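Metalloregulator ScaR (Streptococcus gordonii, PDB 3HRS) is a manganese-activated transcriptional repressor of the DtxR/MntR family, a homodimer that probably binds DNA through its N-terminal domain. Local coordinates at residues 142-147 / 188-193; 168-173 / 197-202. All blocks are in the same frame, centred on the assembly; numbering follows the deposited sequence.

Interaction 1: residues 142-147 / 188-193; sequences TLEEAK and HLYSLE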
loop_
_atom_site.group_PDB
_atom_site.type_symbol
_atom_site.label_atom_id
_atom_site.label_comp_id
_atom_site.label_asym_id
_atom_site.label_seq_id
_atom_site.Cartn_x
_atom_site.Cartn_y
_atom_site.Cartn_z
ATOM N N THR A 142 1.766 7.883 -32.218
ATOM C CA THR A 142 2.329 9.071 -31.574
ATOM C C THR A 142 2.097 10.328 -32.419
ATOM O O THR A 142 1.859 10.236 -33.619
ATOM C CB THR A 142 3.840 8.881 -31.244
ATOM O OG1 THR A 142 4.309 9.975 -30.450
ATOM C CG2 THR A 142 4.669 8.823 -32.496
ATOM N N LEU A 143 2.148 11.499 -31.796
ATOM C CA LEU A 143 1.878 12.725 -32.528
ATOM C C LEU A 143 2.891 12.888 -33.656
ATOM O O LEU A 143 2.524 13.187 -34.797
ATOM C CB LEU A 143 1.908 13.950 -31.610
ATOM C CG LEU A 143 1.539 15.294 -32.269
ATOM C CD1 LEU A 143 0.130 15.242 -32.853
ATOM C CD2 LEU A 143 1.694 16.508 -31.330
ATOM N N GLU A 144 4.165 12.686 -33.347
ATOM C CA GLU A 144 5.194 12.898 -34.353
ATOM C C GLU A 144 5.008 11.996 -35.577
ATOM O O GLU A 144 5.245 12.429 -36.710
ATOM C CB GLU A 144 6.602 12.746 -33.773
ATOM C CG GLU A 144 7.213 11.370 -33.941
ATOM C CD GLU A 144 8.718 11.397 -33.768
ATOM O OE1 GLU A 144 9.254 10.560 -33.007
ATOM O OE2 GLU A 144 9.364 12.272 -34.382
ATOM N N GLU A 145 4.583 10.755 -35.359
ATOM C CA GLU A 145 4.349 9.867 -36.489
ATOM C C GLU A 145 2.882 9.886 -36.925
ATOM O O GLU A 145 2.328 8.870 -37.339
ATOM C CB GLU A 145 4.871 8.446 -36.217
ATOM C CG GLU A 145 4.061 7.613 -35.237
ATOM C CD GLU A 145 4.889 6.506 -34.581
ATOM O OE1 GLU A 145 4.460 5.976 -33.529
ATOM O OE2 GLU A 145 5.972 6.174 -35.112
ATOM N N ALA A 146 2.268 11.062 -36.844
ATOM C CA ALA A 146 0.890 11.240 -37.284
ATOM C C ALA A 146 0.855 11.856 -38.678
ATOM O O ALA A 146 1.305 12.991 -38.878
ATOM C CB ALA A 146 0.123 12.105 -36.298
ATOM N N LYS A 147 0.317 11.108 -39.639
ATOM C CA LYS A 147 0.305 11.531 -41.049
ATOM C C LYS A 147 -0.680 12.673 -41.325
ATOM O O LYS A 147 -0.281 13.831 -41.459
ATOM C CB LYS A 147 0.004 10.336 -41.972
ATOM C CG LYS A 147 1.232 9.586 -42.510
ATOM C CD LYS A 147 0.824 8.287 -43.217
ATOM C CE LYS A 147 1.453 8.149 -44.620
ATOM N NZ LYS A 147 2.881 7.709 -44.632
ATOM N N HIS A 188 10.463 23.077 -37.248
ATOM C CA HIS A 188 10.738 21.918 -36.412
ATOM C C HIS A 188 9.681 21.786 -35.326
ATOM O O HIS A 188 9.917 21.160 -34.296
ATOM C CB HIS A 188 12.143 21.997 -35.808
ATOM C CG HIS A 188 13.183 21.247 -36.585
ATOM N ND1 HIS A 188 13.712 21.714 -37.771
ATOM C CD2 HIS A 188 13.798 20.064 -36.340
ATOM C CE1 HIS A 188 14.602 20.850 -38.224
ATOM N NE2 HIS A 188 14.676 19.841 -37.373
ATOM N N LEU A 189 8.510 22.366 -35.567
ATOM C CA LEU A 189 7.443 22.359 -34.572
ATOM C C LEU A 189 6.191 21.608 -35.004
ATOM O O LEU A 189 5.953 21.369 -36.190
ATOM C CB LEU A 189 7.059 23.785 -34.179
ATOM C CG LEU A 189 8.207 24.668 -33.700
ATOM C CD1 LEU A 189 7.683 26.052 -33.340
ATOM C CD2 LEU A 189 8.938 24.019 -32.521
ATOM N N TYR A 190 5.391 21.236 -34.013
ATOM C CA TYR A 190 4.074 20.688 -34.263
ATOM C C TYR A 190 3.043 21.699 -33.795
ATOM O O TYR A 190 3.144 22.251 -32.699
ATOM C CB TYR A 190 3.905 19.347 -33.547
ATOM C CG TYR A 190 4.829 18.271 -34.075
ATOM C CD1 TYR A 190 4.366 17.294 -34.952
ATOM C CD2 TYR A 190 6.166 18.241 -33.707
ATOM C CE1 TYR A 190 5.213 16.314 -35.444
ATOM C CE2 TYR A 190 7.017 17.264 -34.185
ATOM C CZ TYR A 190 6.539 16.303 -35.054
ATOM O OH TYR A 190 7.401 15.339 -35.536
ATOM N N SER A 191 2.058 21.956 -34.644
ATOM C CA SER A 191 1.025 22.929 -34.335
ATOM C C SER A 191 -0.257 22.232 -33.888
ATOM O O SER A 191 -0.749 21.319 -34.552
ATOM C CB SER A 191 0.764 23.817 -35.555
ATOM O OG SER A 191 1.982 24.217 -36.167
ATOM N N LEU A 192 -0.793 22.659 -32.753
ATOM C CA LEU A 192 -2.022 22.067 -32.246
ATOM C C LEU A 192 -3.045 23.135 -31.899
ATOM O O LEU A 192 -2.689 24.261 -31.551
ATOM C CB LEU A 192 -1.746 21.192 -31.012
ATOM C CG LEU A 192 -0.974 19.895 -31.266
ATOM C CD1 LEU A 192 -0.591 19.200 -29.966
ATOM C CD2 LEU A 192 -1.772 18.967 -32.158
ATOM N N GLU A 193 -4.317 22.757 -31.983
ATOM C CA GLU A 193 -5.423 23.627 -31.615
ATOM C C GLU A 193 -6.181 23.032 -30.429
ATOM O O GLU A 193 -7.137 22.268 -30.598
ATOM C CB GLU A 193 -6.360 23.804 -32.810
ATOM C CG GLU A 193 -7.337 24.956 -32.692
ATOM C CD GLU A 193 -6.701 26.272 -33.054
ATOM O OE1 GLU A 193 -7.444 27.269 -33.189
ATOM O OE2 GLU A 193 -5.459 26.307 -33.209
#

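Interaction 2: residues 168-173 / 197-202; sequences ERNGLQ and QEIQLA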
loop_
_atom_site.group_PDB
_atom_site.type_symbol
_atom_site.label_atom_id
_atom_site.label_comp_id
_atom_site.label_asym_id
_atom_site.label_seq_id
_atom_site.Cartn_x
_atom_site.Cartn_y
_atom_site.Cartn_z
ATOM N N GLU A 168 -0.580 19.765 -18.123
ATOM C CA GLU A 168 -1.604 20.451 -17.322
ATOM C C GLU A 168 -1.388 21.944 -17.435
ATOM O O GLU A 168 -2.333 22.723 -17.425
ATOM C CB GLU A 168 -1.562 20.005 -15.855
ATOM C CG GLU A 168 -2.290 18.666 -15.587
ATOM C CD GLU A 168 -1.569 17.736 -14.588
ATOM O OE1 GLU A 168 -1.254 16.586 -14.970
ATOM O OE2 GLU A 168 -1.325 18.145 -13.429
ATOM N N ARG A 169 -0.124 22.324 -17.578
ATOM C CA ARG A 169 0.282 23.720 -17.707
ATOM C C ARG A 169 0.009 24.283 -19.102
ATOM O O ARG A 169 0.180 25.473 -19.340
ATOM C CB ARG A 169 1.756 23.874 -17.295
ATOM C CG ARG A 169 2.640 24.724 -18.197
ATOM C CD ARG A 169 4.034 24.906 -17.582
ATOM N NE ARG A 169 4.044 25.957 -16.563
ATOM C CZ ARG A 169 4.083 25.749 -15.246
ATOM N NH1 ARG A 169 4.133 24.515 -14.756
ATOM N NH2 ARG A 169 4.080 26.786 -14.414
ATOM N N ASN A 170 -0.432 23.428 -20.017
ATOM C CA ASN A 170 -0.863 23.872 -21.340
ATOM C C ASN A 170 -2.230 23.274 -21.654
ATOM O O ASN A 170 -2.638 23.188 -22.818
ATOM C CB ASN A 170 0.150 23.477 -22.420
ATOM C CG ASN A 170 1.379 24.382 -22.444
ATOM O OD1 ASN A 170 2.518 23.902 -22.419
ATOM N ND2 ASN A 170 1.153 25.698 -22.502
ATOM N N GLY A 171 -2.918 22.834 -20.601
ATOM C CA GLY A 171 -4.263 22.290 -20.710
ATOM C C GLY A 171 -4.411 21.171 -21.721
ATOM O O GLY A 171 -5.390 21.109 -22.465
ATOM N N LEU A 172 -3.421 20.287 -21.754
ATOM C CA LEU A 172 -3.487 19.104 -22.587
ATOM C C LEU A 172 -3.785 17.944 -21.683
ATOM O O LEU A 172 -3.102 17.738 -20.689
ATOM C CB LEU A 172 -2.175 18.894 -23.326
ATOM C CG LEU A 172 -2.169 19.649 -24.650
ATOM C CD1 LEU A 172 -0.761 19.847 -25.135
ATOM C CD2 LEU A 172 -3.009 18.902 -25.674
ATOM N N GLN A 173 -4.822 17.195 -22.018
ATOM C CA GLN A 173 -5.376 16.225 -21.088
ATOM C C GLN A 173 -5.918 15.034 -21.849
ATOM O O GLN A 173 -6.512 15.166 -22.917
ATOM C CB GLN A 173 -6.476 16.868 -20.232
ATOM C CG GLN A 173 -7.080 15.964 -19.157
ATOM C CD GLN A 173 -8.313 16.580 -18.482
ATOM O OE1 GLN A 173 -8.473 17.803 -18.450
ATOM N NE2 GLN A 173 -9.189 15.727 -17.946
ATOM N N GLN A 197 -7.197 27.482 -28.918
ATOM C CA GLN A 197 -5.956 28.220 -28.697
ATOM C C GLN A 197 -4.775 27.488 -29.336
ATOM O O GLN A 197 -4.660 26.262 -29.226
ATOM C CB GLN A 197 -5.716 28.404 -27.198
ATOM C CG GLN A 197 -5.033 29.704 -26.822
ATOM C CD GLN A 197 -5.217 30.035 -25.352
ATOM O OE1 GLN A 197 -5.117 29.159 -24.487
ATOM N NE2 GLN A 197 -5.490 31.302 -25.060
ATOM N N GLU A 198 -3.906 28.243 -30.006
ATOM C CA GLU A 198 -2.770 27.659 -30.711
ATOM C C GLU A 198 -1.642 27.352 -29.738
ATOM O O GLU A 198 -1.502 28.008 -28.707
ATOM C CB GLU A 198 -2.283 28.591 -31.821
ATOM C CG GLU A 198 -1.427 27.913 -32.882
ATOM C CD GLU A 198 -1.289 28.757 -34.146
ATOM O OE1 GLU A 198 -0.916 28.204 -35.203
ATOM O OE2 GLU A 198 -1.558 29.978 -34.087
ATOM N N ILE A 199 -0.841 26.348 -30.072
ATOM C CA ILE A 199 0.212 25.899 -29.184
ATOM C C ILE A 199 1.258 25.132 -29.995
ATOM O O ILE A 199 0.916 24.417 -30.938
ATOM C CB ILE A 199 -0.385 25.022 -28.072
ATOM C CG1 ILE A 199 0.585 24.895 -26.899
ATOM C CG2 ILE A 199 -0.780 23.659 -28.621
ATOM C CD1 ILE A 199 -0.001 24.170 -25.706
ATOM N N GLN A 200 2.531 25.291 -29.639
ATOM C CA GLN A 200 3.610 24.675 -30.411
ATOM C C GLN A 200 4.436 23.671 -29.595
ATOM O O GLN A 200 5.047 24.034 -28.591
ATOM C CB GLN A 200 4.537 25.761 -30.955
ATOM C CG GLN A 200 3.869 27.115 -31.174
ATOM C CD GLN A 200 3.061 27.169 -32.449
ATOM O OE1 GLN A 200 3.388 26.502 -33.434
ATOM N NE2 GLN A 200 1.997 27.970 -32.443
ATOM N N LEU A 201 4.466 22.411 -30.020
ATOM C CA LEU A 201 5.278 21.415 -29.322
ATOM C C LEU A 201 6.535 21.084 -30.108
ATOM O O LEU A 201 6.532 21.049 -31.340
ATOM C CB LEU A 201 4.517 20.110 -29.082
ATOM C CG LEU A 201 3.032 20.013 -28.738
ATOM C CD1 LEU A 201 2.663 18.530 -28.672
ATOM C CD2 LEU A 201 2.690 20.732 -27.433
ATOM N N ALA A 202 7.610 20.822 -29.380
ATOM C CA ALA A 202 8.837 20.349 -29.986
ATOM C C ALA A 202 8.745 18.854 -30.271
ATOM O O ALA A 202 7.827 18.174 -29.816
ATOM C CB ALA A 202 10.015 20.644 -29.074
#

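Interaction 1: residues 142-147 / 188-193
L143 and L192 meet through their branch ends: CD2 of L143 lies 3.8 Å from CD1 of L192, and the two side chains reach toward each other tip to tip. The same L143 methyl also comes over the root of the tyrosine, with CD2 4.2 Å from CB of Y190. L143 can serve both partners because its CG stands anti to the backbone N (chi1 -176°), carrying the fork across to the strand. This part is closely packed and apolar, and all three residues are buried.

Toward E144, which is partly exposed, the contact is less enclosed, although its atoms do not lie farther apart. Here the far end of the Y190 ring meets E144 at its backbone and CB rather than at its acid: OH of Y190 lies 3.2 Å from CB of E144, and CE1 of Y190 is 3.6 Å from CA of E144, which sits oblique to the ring. The carboxylate plane is turned 75° from the ring plane, and OE2 of E144 has its hydrogen bond with Q203. The loop is folded by a type I turn from L143 to A146, closed by A146 N to L143 O at 3.0 Å.

The loop lies against the side of strand 189-194 from which Y190 and L192 project, within the FeoA domain. A206 of helix 203-206 touches both L143 and Y190, Y183 of strand 177-184 packs edge-to-face with Y190, and L192 leans on I178.

Interaction 2: residues 168-173 / 197-202
I199 points its extended side chain at the loop 168-173 and ends on N170, where CD1 of I199 lies 3.4 Å from CB of N170. Its CG1 is anti to the backbone N (chi1 -162°) and CD1 continues the extension (chi2 174°), which puts the terminal methyl, rather than CG2, at the interface. The two side chains run at a slant to one another. CG of N170 is 3.5 Å from the same methyl, so I199 meets the stem of the asparagine as well as the base of its amide.

L172 approaches from the same loop but is turned to a more buried place. Its CD1 faces two strand residues at once, 4.2 Å from CD2 of L201 and 4.4 Å from CD1 of I199. These longer separations, with 140 Å² buried in all, describe a modest apolar contact. L201 leaves its backbone obliquely to the loop and joins in through CD2.

The loop leaves helix 161-168 by a Schellman motif in which G171, at positive phi, is the C-prime residue; L172 N reaches L167 O, while G171 N to E168 O is weak.

L172 also lies on L167 of that helix and on I178 of strand 177-184, and L201 touches Y166. The contact thus joins the loop after helix 161-168 to strand 197-201, the outermost strand on this side of the sheet within the chain, with V194 beside I199.

Interactions 1 and 2 have centres 12 Å apart and share one antiparallel sheet, because 188-193 and 197-202 supply neighbouring strands that follow each other in the chain. Their backbones are probably hydrogen-bonded, Y190 N to L201 O at 2.9 Å and L192 N to I199 O at 3.1 Å. Side chains join them too: CD1 of L201 lies 3.5 Å from CD2 of L143 and 3.6 Å from CD1 of L192, so L201 belongs to both apolar clusters. Interaction 1 is remote from the metal ligands. Interaction 2 is nearer, the L172 side chain being about 10 Å from that of H124, a zinc ligand whose metal is absent here.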